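Local structure of TipC2 (Streptococcus intermedius B196, 6DHX) at residues 103-108 and 122-127. The protein is an immunity protein that probably protects its producer by recognising and neutralising an antibacterial toxin exported by the type VII secretion system. Sequence-based numbering, arbitrary orientation.
Sequences RVRIWN and KIALEK
Strands 102-111 and 116-127 form a beta hairpin within the mixed sheet of TipC2, and residues 103-108 and 122-127 run antiparallel. Two hydrogen-bonded pairs, Arg103 with Ala124 and Arg105 with Lys122, flank the non-hydrogen-bonded pair Val104-Ile123, so N and O of all four flanking residues are satisfied across the hairpin. The backbones of Val104 and Ile123 hydrogen-bond outward instead, to Lys96 and Ile134. Arg103 N gives to Ala124 O at 2.9 Å and Ala124 N returns to Arg103 O, both in the carbonyl plane. The Arg105-Lys122 pair is less regular: Lys122 N lies in the plane of Arg105 O, whereas Arg105 N, 2.8 Å from Lys122 O, sits 40° above that carbonyl's plane. Val104 and Ile123 direct their side chains to the opposite face, toward helix 137-146.

The face carrying Arg103, Arg105 and Lys122 has the charged groups. The Arg103 chain is bent at chi3 (-54°), and Ala124 CB lies under one guanidinium face, toward its rim and 3.6 Å from NH2. Arg103 NH1 donates to the anti lone pair of Glu126 OE2, 2.9 Å away, in a salt bridge; the oxygen lies in the guanidinium plane. NH2 pairs with both Glu95 and Asp131. Arg105 NE also binds Glu95, on the adjoining strand 89-99, so one carboxylate serves two arginines and would be expected to offset their charge. Lys122 CE makes a CH-pi contact and NZ a cation-pi contact over the same face of Trp107, with NZ 3.9 Å from the centroid of the five-membered ring and 10° off its normal.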
loop_
_atom_site.group_PDB
_atom_site.type_symbol
_atom_site.label_atom_id
_atom_site.label_comp_id
_atom_site.label_asym_id
_atom_site.label_seq_id
_atom_site.Cartn_x
_atom_site.Cartn_y
_atom_site.Cartn_z
ATOM N N ARG A 103 -15.945 -0.044 5.574
ATOM C CA ARG A 103 -14.516 0.202 5.754
ATOM C C ARG A 103 -14.045 1.184 4.700
ATOM O O ARG A 103 -14.549 1.194 3.569
ATOM C CB ARG A 103 -13.659 -1.098 5.649
ATOM C CG ARG A 103 -14.187 -2.264 6.555
ATOM C CD ARG A 103 -13.137 -3.388 6.618
ATOM N NE ARG A 103 -12.699 -3.876 5.302
ATOM C CZ ARG A 103 -13.382 -4.773 4.580
ATOM N NH1 ARG A 103 -14.534 -5.250 5.039
ATOM N NH2 ARG A 103 -12.916 -5.181 3.400
ATOM N N VAL A 104 -13.094 2.014 5.070
ATOM C CA VAL A 104 -12.370 2.821 4.103
ATOM C C VAL A 104 -11.099 2.081 3.712
ATOM O O VAL A 104 -10.496 1.362 4.511
ATOM C CB VAL A 104 -12.065 4.214 4.683
ATOM C CG1 VAL A 104 -11.003 4.106 5.811
ATOM C CG2 VAL A 104 -11.625 5.165 3.619
ATOM N N ARG A 105 -10.729 2.194 2.449
ATOM C CA ARG A 105 -9.507 1.583 1.945
ATOM C C ARG A 105 -8.673 2.701 1.372
ATOM O O ARG A 105 -9.133 3.411 0.476
ATOM C CB ARG A 105 -9.805 0.568 0.856
ATOM C CG ARG A 105 -11.030 -0.272 1.073
ATOM C CD ARG A 105 -11.339 -1.034 -0.225
ATOM N NE ARG A 105 -10.574 -2.283 -0.374
ATOM C CZ ARG A 105 -9.329 -2.403 -0.842
ATOM N NH1 ARG A 105 -8.778 -3.612 -0.930
ATOM N NH2 ARG A 105 -8.621 -1.339 -1.177
ATOM N N ILE A 106 -7.456 2.871 1.865
ATOM C CA ILE A 106 -6.590 3.891 1.305
ATOM C C ILE A 106 -5.516 3.161 0.509
ATOM O O ILE A 106 -4.833 2.266 1.032
ATOM C CB ILE A 106 -6.035 4.818 2.404
ATOM C CG1 ILE A 106 -7.220 5.626 2.972
ATOM C CG2 ILE A 106 -5.044 5.804 1.858
ATOM C CD1 ILE A 106 -6.873 6.475 4.212
ATOM N N TRP A 107 -5.387 3.554 -0.751
ATOM C CA TRP A 107 -4.764 2.803 -1.827
ATOM C C TRP A 107 -3.637 3.649 -2.389
ATOM O O TRP A 107 -3.880 4.754 -2.886
ATOM C CB TRP A 107 -5.867 2.595 -2.871
ATOM C CG TRP A 107 -5.656 1.756 -3.968
ATOM C CD1 TRP A 107 -5.178 2.110 -5.203
ATOM C CD2 TRP A 107 -6.016 0.394 -4.048
ATOM N NE1 TRP A 107 -5.209 1.034 -6.041
ATOM C CE2 TRP A 107 -5.712 -0.040 -5.356
ATOM C CE3 TRP A 107 -6.581 -0.503 -3.150
ATOM C CZ2 TRP A 107 -5.936 -1.350 -5.782
ATOM C CZ3 TRP A 107 -6.792 -1.809 -3.574
ATOM C CH2 TRP A 107 -6.474 -2.216 -4.874
ATOM N N ASN A 108 -2.397 3.150 -2.318
ATOM C CA ASN A 108 -1.252 4.015 -2.600
ATOM C C ASN A 108 -0.383 3.268 -3.583
ATOM O O ASN A 108 0.334 2.339 -3.185
ATOM C CB ASN A 108 -0.478 4.334 -1.337
ATOM C CG ASN A 108 -1.411 4.803 -0.220
ATOM O OD1 ASN A 108 -1.852 5.959 -0.256
ATOM N ND2 ASN A 108 -1.753 3.911 0.734
ATOM N N LYS A 122 -11.090 4.314 -1.416
ATOM C CA LYS A 122 -12.189 3.447 -1.803
ATOM C C LYS A 122 -12.983 3.074 -0.555
ATOM O O LYS A 122 -12.553 3.302 0.587
ATOM C CB LYS A 122 -11.655 2.173 -2.495
ATOM C CG LYS A 122 -10.829 2.414 -3.772
ATOM C CD LYS A 122 -10.295 1.066 -4.295
ATOM C CE LYS A 122 -9.272 1.207 -5.444
ATOM N NZ LYS A 122 -9.034 2.617 -5.782
ATOM N N ILE A 123 -14.148 2.470 -0.775
ATOM C CA ILE A 123 -15.025 2.025 0.289
ATOM C C ILE A 123 -15.279 0.534 0.111
ATOM O O ILE A 123 -15.380 0.043 -1.017
ATOM C CB ILE A 123 -16.359 2.819 0.271
ATOM C CG1 ILE A 123 -16.095 4.294 0.624
ATOM C CG2 ILE A 123 -17.357 2.195 1.170
ATOM C CD1 ILE A 123 -15.719 4.520 2.124
ATOM N N ALA A 124 -15.359 -0.193 1.221
ATOM C CA ALA A 124 -15.851 -1.567 1.230
ATOM C C ALA A 124 -17.109 -1.647 2.083
ATOM O O ALA A 124 -17.120 -1.169 3.224
ATOM C CB ALA A 124 -14.783 -2.536 1.778
ATOM N N LEU A 125 -18.172 -2.232 1.521
ATOM C CA LEU A 125 -19.411 -2.508 2.241
ATOM C C LEU A 125 -19.462 -3.981 2.591
ATOM O O LEU A 125 -19.321 -4.831 1.709
ATOM C CB LEU A 125 -20.634 -2.154 1.403
ATOM C CG LEU A 125 -20.748 -0.717 0.940
ATOM C CD1 LEU A 125 -22.117 -0.516 0.266
ATOM C CD2 LEU A 125 -20.571 0.210 2.127
ATOM N N GLU A 126 -19.662 -4.284 3.866
ATOM C CA GLU A 126 -19.690 -5.673 4.302
ATOM C C GLU A 126 -21.132 -6.142 4.332
ATOM O O GLU A 126 -21.937 -5.630 5.116
ATOM C CB GLU A 126 -19.065 -5.831 5.678
ATOM C CG GLU A 126 -17.662 -5.321 5.761
ATOM C CD GLU A 126 -17.221 -5.204 7.207
ATOM O OE1 GLU A 126 -18.058 -5.477 8.095
ATOM O OE2 GLU A 126 -16.048 -4.852 7.448
ATOM N N LYS A 127 -21.460 -7.096 3.476
ATOM C CA LYS A 127 -22.800 -7.672 3.415
ATOM C C LYS A 127 -22.705 -9.141 3.826
ATOM O O LYS A 127 -22.855 -10.052 3.004
ATOM C CB LYS A 127 -23.402 -7.495 2.017
#